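Local structure of TRAP dicarboxylate transporter, DctP subunit (Ochrobactrum anthropi, 4P47) at residues 194-199 with 215-220; 56-61 with 257-262. The protein probably binds a small carboxylate-type solute in the periplasm and delivers it to the membrane subunits of a TRAP transporter. One frame throughout, in Å; residues are numbered along the deposited sequence.

Contact 1 (194-199 with 215-220); sequences LPYTEL and NANIIN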
ATOM      1  N   LEU A 194      -9.287  12.347 -11.961  1.00  8.90           N
ATOM      2  CA  LEU A 194      -9.281  11.882 -13.330  1.00  9.56           C
ATOM      3  C   LEU A 194      -9.215  10.370 -13.373  1.00  7.99           C
ATOM      4  O   LEU A 194      -8.396   9.789 -12.677  1.00  7.88           O
ATOM      5  CB  LEU A 194      -8.074  12.451 -14.075  1.00 12.98           C
ATOM      6  CG  LEU A 194      -8.083  12.231 -15.585  1.00 14.14           C
ATOM      7  CD1 LEU A 194      -9.145  13.105 -16.223  1.00 13.80           C
ATOM      8  CD2 LEU A 194      -6.724  12.524 -16.159  1.00 14.69           C
ATOM      9  N   PRO A 195     -10.076   9.726 -14.191  1.00  8.28           N
ATOM     10  CA  PRO A 195      -9.950   8.275 -14.355  1.00  9.70           C
ATOM     11  C   PRO A 195      -8.564   7.877 -14.846  1.00 10.58           C
ATOM     12  O   PRO A 195      -7.975   8.541 -15.704  1.00  9.43           O
ATOM     13  CB  PRO A 195     -11.014   7.950 -15.410  1.00  9.55           C
ATOM     14  CG  PRO A 195     -12.017   9.057 -15.277  1.00 11.58           C
ATOM     15  CD  PRO A 195     -11.212  10.269 -14.955  1.00 10.88           C
ATOM     16  N   TYR A 196      -8.026   6.806 -14.291  1.00  8.91           N
ATOM     17  CA  TYR A 196      -6.651   6.430 -14.566  1.00  9.42           C
ATOM     18  C   TYR A 196      -6.377   6.255 -16.066  1.00  8.50           C
ATOM     19  O   TYR A 196      -5.300   6.624 -16.560  1.00  8.88           O
ATOM     20  CB  TYR A 196      -6.277   5.143 -13.828  1.00  9.05           C
ATOM     21  CG  TYR A 196      -4.806   4.819 -13.884  1.00  8.58           C
ATOM     22  CD1 TYR A 196      -3.920   5.467 -13.043  1.00  9.56           C
ATOM     23  CD2 TYR A 196      -4.299   3.870 -14.759  1.00 11.21           C
ATOM     24  CE1 TYR A 196      -2.582   5.193 -13.075  1.00 10.16           C
ATOM     25  CE2 TYR A 196      -2.941   3.591 -14.796  1.00 11.22           C
ATOM     26  CZ  TYR A 196      -2.091   4.258 -13.946  1.00  9.56           C
ATOM     27  OH  TYR A 196      -0.725   4.004 -13.921  1.00 12.17           O
ATOM     28  N   THR A 197      -7.348   5.711 -16.788  1.00  9.88           N
ATOM     29  CA  THR A 197      -7.169   5.431 -18.202  1.00 10.42           C
ATOM     30  C   THR A 197      -6.972   6.708 -19.029  1.00 10.99           C
ATOM     31  O   THR A 197      -6.444   6.651 -20.146  1.00 12.31           O
ATOM     32  CB  THR A 197      -8.344   4.579 -18.733  1.00 12.16           C
ATOM     33  OG1 THR A 197      -8.011   4.031 -20.003  1.00 17.55           O
ATOM     34  CG2 THR A 197      -9.599   5.363 -18.825  1.00 11.03           C
ATOM     35  N   GLU A 198      -7.363   7.857 -18.491  1.00  8.01           N
ATOM     36  CA  GLU A 198      -7.224   9.126 -19.188  1.00  8.80           C
ATOM     37  C   GLU A 198      -5.957   9.893 -18.811  1.00  8.37           C
ATOM     38  O   GLU A 198      -5.640  10.918 -19.416  1.00 10.16           O
ATOM     39  CB  GLU A 198      -8.446  10.007 -18.929  1.00  8.70           C
ATOM     40  CG  GLU A 198      -9.716   9.394 -19.489  1.00 11.28           C
ATOM     41  CD  GLU A 198     -10.975  10.143 -19.155  1.00 19.36           C
ATOM     42  OE1 GLU A 198     -10.948  11.110 -18.371  1.00 17.83           O
ATOM     43  OE2 GLU A 198     -12.023   9.725 -19.678  1.00 31.10           O
ATOM     44  N   LEU A 199      -5.219   9.384 -17.826  1.00  7.66           N
ATOM     45  CA  LEU A 199      -4.140  10.126 -17.199  1.00  8.00           C
ATOM     46  C   LEU A 199      -2.932  10.362 -18.110  1.00  8.95           C
ATOM     47  O   LEU A 199      -2.426  11.475 -18.165  1.00  8.11           O
ATOM     48  CB  LEU A 199      -3.718   9.426 -15.894  1.00  8.59           C
ATOM     49  CG  LEU A 199      -2.634  10.108 -15.042  1.00  8.77           C
ATOM     50  CD1 LEU A 199      -2.908  11.588 -14.834  1.00  9.19           C
ATOM     51  CD2 LEU A 199      -2.505   9.375 -13.703  1.00  9.81           C
ATOM     52  N   ASN A 215       6.047   3.967  -8.030  1.00  6.96           N
ATOM     53  CA  ASN A 215       6.992   4.051  -9.114  1.00  7.09           C
ATOM     54  C   ASN A 215       6.650   3.143 -10.295  1.00  7.41           C
ATOM     55  O   ASN A 215       6.899   3.518 -11.441  1.00  7.47           O
ATOM     56  CB  ASN A 215       8.392   3.679  -8.617  1.00  8.17           C
ATOM     57  CG  ASN A 215       8.967   4.687  -7.653  1.00  9.66           C
ATOM     58  OD1 ASN A 215       8.559   5.851  -7.621  1.00  9.61           O
ATOM     59  ND2 ASN A 215       9.911   4.227  -6.832  1.00 11.35           N
ATOM     60  N   ALA A 216       6.084   1.960 -10.033  1.00  7.83           N
ATOM     61  CA  ALA A 216       5.868   0.985 -11.090  1.00  7.64           C
ATOM     62  C   ALA A 216       5.004   1.575 -12.174  1.00  8.45           C
ATOM     63  O   ALA A 216       5.204   1.277 -13.352  1.00  8.73           O
ATOM     64  CB  ALA A 216       5.226  -0.275 -10.542  1.00 11.34           C
ATOM     65  N   ASN A 217       4.057   2.422 -11.794  1.00  7.83           N
ATOM     66  CA  ASN A 217       3.139   3.007 -12.754  1.00  6.79           C
ATOM     67  C   ASN A 217       3.864   3.851 -13.788  1.00  7.91           C
ATOM     68  O   ASN A 217       3.414   3.956 -14.924  1.00  7.87           O
ATOM     69  CB  ASN A 217       2.113   3.878 -12.031  1.00  8.25           C
ATOM     70  CG  ASN A 217       1.302   3.111 -11.011  1.00  9.27           C
ATOM     71  OD1 ASN A 217       1.836   2.573 -10.042  1.00 10.74           O
ATOM     72  ND2 ASN A 217      -0.015   3.090 -11.204  1.00 10.96           N
ATOM     73  N   ILE A 218       4.969   4.484 -13.403  1.00  7.76           N
ATOM     74  CA  ILE A 218       5.707   5.331 -14.327  1.00  6.86           C
ATOM     75  C   ILE A 218       6.172   4.513 -15.529  1.00  8.40           C
ATOM     76  O   ILE A 218       6.102   4.967 -16.675  1.00  8.82           O
ATOM     77  CB  ILE A 218       6.905   6.014 -13.626  1.00  6.78           C
ATOM     78  CG1 ILE A 218       6.396   6.927 -12.513  1.00  7.22           C
ATOM     79  CG2 ILE A 218       7.745   6.808 -14.638  1.00  9.55           C
ATOM     80  CD1 ILE A 218       7.449   7.403 -11.535  1.00  7.45           C
ATOM     81  N   ILE A 219       6.656   3.305 -15.262  1.00  9.21           N
ATOM     82  CA  ILE A 219       7.053   2.409 -16.336  1.00 10.86           C
ATOM     83  C   ILE A 219       5.833   1.795 -17.031  1.00 11.70           C
ATOM     84  O   ILE A 219       5.730   1.858 -18.263  1.00 12.45           O
ATOM     85  CB  ILE A 219       7.986   1.320 -15.803  1.00  9.98           C
ATOM     86  CG1 ILE A 219       9.311   1.937 -15.306  1.00 12.64           C
ATOM     87  CG2 ILE A 219       8.201   0.247 -16.870  1.00 13.42           C
ATOM     88  CD1 ILE A 219      10.164   2.608 -16.352  1.00 15.55           C
ATOM     89  N   ASN A 220       4.904   1.226 -16.270  1.00 10.02           N
ATOM     90  CA  ASN A 220       3.788   0.486 -16.855  1.00 11.37           C
ATOM     91  C   ASN A 220       2.922   1.346 -17.771  1.00 13.50           C
ATOM     92  O   ASN A 220       2.510   0.901 -18.849  1.00 14.81           O
ATOM     93  CB  ASN A 220       2.931  -0.153 -15.756  1.00 12.89           C
ATOM     94  CG  ASN A 220       3.723  -1.113 -14.879  1.00 21.77           C
ATOM     95  OD1 ASN A 220       4.756  -1.637 -15.294  1.00 23.13           O
ATOM     96  ND2 ASN A 220       3.233  -1.357 -13.667  1.00 24.40           N
TER
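Tyr196 reaches across to Asn217 almost unaided: the nearest CA atoms of the two segments, those of these two residues, stand 10.5 Å apart, and the contact buries a modest 88 Å². The tyrosine's CB leaves the backbone toward helix 216-220. With CG anti to the backbone N (chi1 -170°), the first torsion sends the ring toward Asn217. The two side chains meet obliquely. CE1 and then CZ pass the terminal amide of Asn217, whose plane stands 78° from that of the ring, so the two flat groups do not stack. At the tip, the phenolic oxygen does most of the touching: Tyr196 OH lies 3.4 Å from Asn217 CB and 3.7 Å from Asn217 CG, and thus rests against the root of that side chain as well as its end. Ala221 and Phe223 of the following loop and Arg173 of strand 171-173 also touch Tyr196, which is nevertheless exposed. Ile218, pointing away from the tyrosine, packs on Leu230 and Ile286 instead. Helix 196-205 connects strand 190-192 to strand 210-213, both parallel to 171-173, and helix 216-220 follows directly. Such a beta-alpha-beta crossover is characteristic of the alpha/beta lobes of periplasmic solute-binding proteins.

Contact 2 (56-61 with 257-262); sequences KEKSGG and KAVIEQ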
ATOM      1  N   LYS A  56       0.016 -25.877  -0.521  1.00  8.41           N
ATOM      2  CA  LYS A  56      -0.007 -27.169  -1.181  1.00  7.67           C
ATOM      3  C   LYS A  56       0.966 -28.126  -0.488  1.00  7.48           C
ATOM      4  O   LYS A  56       0.625 -29.274  -0.219  1.00  8.99           O
ATOM      5  CB  LYS A  56       0.356 -26.960  -2.647  1.00  8.60           C
ATOM      6  CG  LYS A  56       0.440 -28.228  -3.491  1.00 11.91           C
ATOM      7  CD  LYS A  56       0.497 -27.823  -4.973  1.00 17.64           C
ATOM      8  CE  LYS A  56       0.386 -28.997  -5.923  1.00 22.45           C
ATOM      9  NZ  LYS A  56       1.600 -29.812  -5.863  1.00 16.34           N
ATOM     10  N   GLU A  57       2.159 -27.641  -0.177  1.00  7.58           N
ATOM     11  CA  GLU A  57       3.185 -28.465   0.453  1.00  8.51           C
ATOM     12  C   GLU A  57       2.781 -28.836   1.869  1.00  8.48           C
ATOM     13  O   GLU A  57       2.756 -30.014   2.238  1.00  9.94           O
ATOM     14  CB  GLU A  57       4.534 -27.740   0.443  1.00 10.13           C
ATOM     15  CG  GLU A  57       5.149 -27.624  -0.945  1.00  9.79           C
ATOM     16  CD  GLU A  57       6.330 -26.664  -1.003  1.00 17.19           C
ATOM     17  OE1 GLU A  57       6.738 -26.119   0.053  1.00 16.97           O
ATOM     18  OE2 GLU A  57       6.840 -26.417  -2.118  1.00 14.08           O
ATOM     19  N   LYS A  58       2.406 -27.833   2.654  1.00  8.02           N
ATOM     20  CA  LYS A  58       2.151 -28.049   4.072  1.00  9.30           C
ATOM     21  C   LYS A  58       0.939 -28.908   4.301  1.00  9.05           C
ATOM     22  O   LYS A  58       0.859 -29.605   5.311  1.00 10.84           O
ATOM     23  CB  LYS A  58       1.935 -26.701   4.762  1.00  8.92           C
ATOM     24  CG  LYS A  58       3.183 -25.877   4.906  1.00  8.18           C
ATOM     25  CD  LYS A  58       2.807 -24.458   5.392  1.00 11.14           C
ATOM     26  CE  LYS A  58       4.014 -23.562   5.577  1.00  9.13           C
ATOM     27  NZ  LYS A  58       4.784 -23.843   6.801  1.00 11.64           N
ATOM     28  N   SER A  59      -0.011 -28.872   3.372  1.00  9.14           N
ATOM     29  CA  SER A  59      -1.237 -29.652   3.485  1.00  9.70           C
ATOM     30  C   SER A  59      -1.161 -30.999   2.765  1.00  8.43           C
ATOM     31  O   SER A  59      -2.145 -31.729   2.714  1.00 10.66           O
ATOM     32  CB  SER A  59      -2.451 -28.885   2.919  1.00 10.19           C
ATOM     33  OG  SER A  59      -2.396 -28.739   1.513  1.00  9.40           O
ATOM     34  N   GLY A  60      -0.008 -31.302   2.167  1.00  9.02           N
ATOM     35  CA  GLY A  60       0.125 -32.504   1.356  1.00  9.67           C
ATOM     36  C   GLY A  60      -0.909 -32.594   0.244  1.00  9.58           C
ATOM     37  O   GLY A  60      -1.391 -33.682  -0.089  1.00 11.79           O
ATOM     38  N   GLY A  61      -1.244 -31.448  -0.351  1.00  8.27           N
ATOM     39  CA  GLY A  61      -2.171 -31.394  -1.469  1.00 12.39           C
ATOM     40  C   GLY A  61      -3.645 -31.352  -1.086  1.00 10.73           C
ATOM     41  O   GLY A  61      -4.485 -31.279  -1.973  1.00 14.74           O
ATOM     42  N   LYS A 257      -6.093 -23.950   9.687  1.00 10.16           N
ATOM     43  CA  LYS A 257      -5.799 -22.553   9.950  1.00  8.57           C
ATOM     44  C   LYS A 257      -4.299 -22.314  10.089  1.00  9.20           C
ATOM     45  O   LYS A 257      -3.776 -21.322   9.571  1.00  8.44           O
ATOM     46  CB  LYS A 257      -6.512 -22.083  11.215  1.00 10.83           C
ATOM     47  CG  LYS A 257      -8.011 -21.979  11.074  1.00 11.04           C
ATOM     48  CD  LYS A 257      -8.686 -21.696  12.416  1.00 12.08           C
ATOM     49  CE  LYS A 257     -10.168 -21.419  12.221  1.00 12.57           C
ATOM     50  NZ  LYS A 257     -10.804 -21.183  13.571  1.00 16.72           N
ATOM     51  N   ALA A 258      -3.600 -23.205  10.796  1.00 10.49           N
ATOM     52  CA  ALA A 258      -2.169 -23.033  10.997  1.00  9.36           C
ATOM     53  C   ALA A 258      -1.391 -23.075   9.665  1.00  8.11           C
ATOM     54  O   ALA A 258      -0.442 -22.323   9.475  1.00  9.52           O
ATOM     55  CB  ALA A 258      -1.626 -24.068  11.957  1.00 11.61           C
ATOM     56  N   VAL A 259      -1.768 -23.978   8.761  1.00  8.03           N
ATOM     57  CA  VAL A 259      -1.151 -24.039   7.429  1.00  8.04           C
ATOM     58  C   VAL A 259      -1.279 -22.699   6.727  1.00  7.27           C
ATOM     59  O   VAL A 259      -0.312 -22.164   6.172  1.00  8.14           O
ATOM     60  CB  VAL A 259      -1.816 -25.128   6.554  1.00  9.65           C
ATOM     61  CG1 VAL A 259      -1.457 -24.922   5.092  1.00  9.72           C
ATOM     62  CG2 VAL A 259      -1.418 -26.528   7.037  1.00 12.46           C
ATOM     63  N   ILE A 260      -2.483 -22.154   6.762  1.00  7.23           N
ATOM     64  CA  ILE A 260      -2.780 -20.917   6.056  1.00  6.88           C
ATOM     65  C   ILE A 260      -2.016 -19.753   6.657  1.00  6.95           C
ATOM     66  O   ILE A 260      -1.449 -18.948   5.929  1.00  6.53           O
ATOM     67  CB  ILE A 260      -4.307 -20.655   6.025  1.00  6.52           C
ATOM     68  CG1 ILE A 260      -4.986 -21.715   5.147  1.00  8.79           C
ATOM     69  CG2 ILE A 260      -4.611 -19.251   5.525  1.00  8.15           C
ATOM     70  CD1 ILE A 260      -6.450 -21.789   5.374  1.00  9.40           C
ATOM     71  N   GLU A 261      -1.981 -19.679   7.989  1.00  6.63           N
ATOM     72  CA  GLU A 261      -1.251 -18.621   8.698  1.00  7.71           C
ATOM     73  C   GLU A 261       0.242 -18.722   8.436  1.00  7.00           C
ATOM     74  O   GLU A 261       0.892 -17.744   8.108  1.00  7.23           O
ATOM     75  CB  GLU A 261      -1.519 -18.702  10.207  1.00  7.56           C
ATOM     76  CG  GLU A 261      -2.946 -18.329  10.551  1.00  9.38           C
ATOM     77  CD  GLU A 261      -3.354 -18.712  11.951  1.00  9.63           C
ATOM     78  OE1 GLU A 261      -2.850 -19.726  12.467  1.00 11.13           O
ATOM     79  OE2 GLU A 261      -4.207 -18.014  12.523  1.00 12.67           O
ATOM     80  N   GLN A 262       0.800 -19.925   8.553  1.00  7.83           N
ATOM     81  CA  GLN A 262       2.229 -20.100   8.307  1.00  8.31           C
ATOM     82  C   GLN A 262       2.583 -19.644   6.895  1.00  7.56           C
ATOM     83  O   GLN A 262       3.582 -18.954   6.668  1.00  8.61           O
ATOM     84  CB  GLN A 262       2.644 -21.570   8.486  1.00  9.69           C
ATOM     85  CG  GLN A 262       2.576 -22.043   9.922  1.00 10.56           C
ATOM     86  CD  GLN A 262       2.628 -23.546  10.035  1.00 11.14           C
ATOM     87  OE1 GLN A 262       2.980 -24.241   9.086  1.00 11.70           O
ATOM     88  NE2 GLN A 262       2.287 -24.052  11.207  1.00 14.37           N
TER
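Lys58, at the last turn of helix 43-58, lies against Val259 and Gln262 of the long helix 254-288. A Schellman motif ends the first helix just beyond the contact: Gly60 N, at a residue with positive phi, donates its hydrogen to Glu57 O at 3.1 Å, while Gly61 N reaches back to Lys56 O. The chain then turns toward strand 63-68, and Ser59 OG fixes the turn through hydrogen bonds to Val55 O and Ile63 N. The backbones come nearest at Lys58 and Val259, whose CA atoms are 6.2 Å apart.

Val259 provides the apolar half of the interface. Its CG1 meets Lys58 CB at 3.8 Å, and CG2 sits slightly farther from the same carbon, both methyls facing the same side of it. Val259 is buried, touching Val55 and Ile27 as well. Beyond CB the lysine chain runs extended over the second helix, with its CD 3.9 Å from Val259 O, until a bend at the last torsion (chi4 -76°) turns the ammonium group to Gln262. Lys58 CE there lies 3.8 Å from Gln262 CB, so the glutamine is touched at its root as well as at its amide. With an alanine in place of Lys58, Gln262 OE1 would probably lose its ammonium partner and Gln262 CB the CE methylene that lies against it. Lys58 NZ donates to Gln262 OE1 at 2.9 Å, approaching the carbonyl at a C=O...N angle of 134° and tilted 20° from its plane.

In the fold
Contact 1 and contact 2 lie far apart, their centres 37 Å from each other and their nearest atoms about 25 Å, and they do not touch. Along the chain, contact 1 is nested inside the loop that contact 2 closes. Helix 254-288 relates the two: contact 2 uses residues near its start, whereas near its end Ile218 of contact 1 rests on Ile286, and Ile219 on Glu285 and Ile286. Contact 1 is a surface contact 16 Å from the chain centre, contact 2 partly buried at 26 Å. In this crystal a C-terminus occupies the ligand-binding pocket.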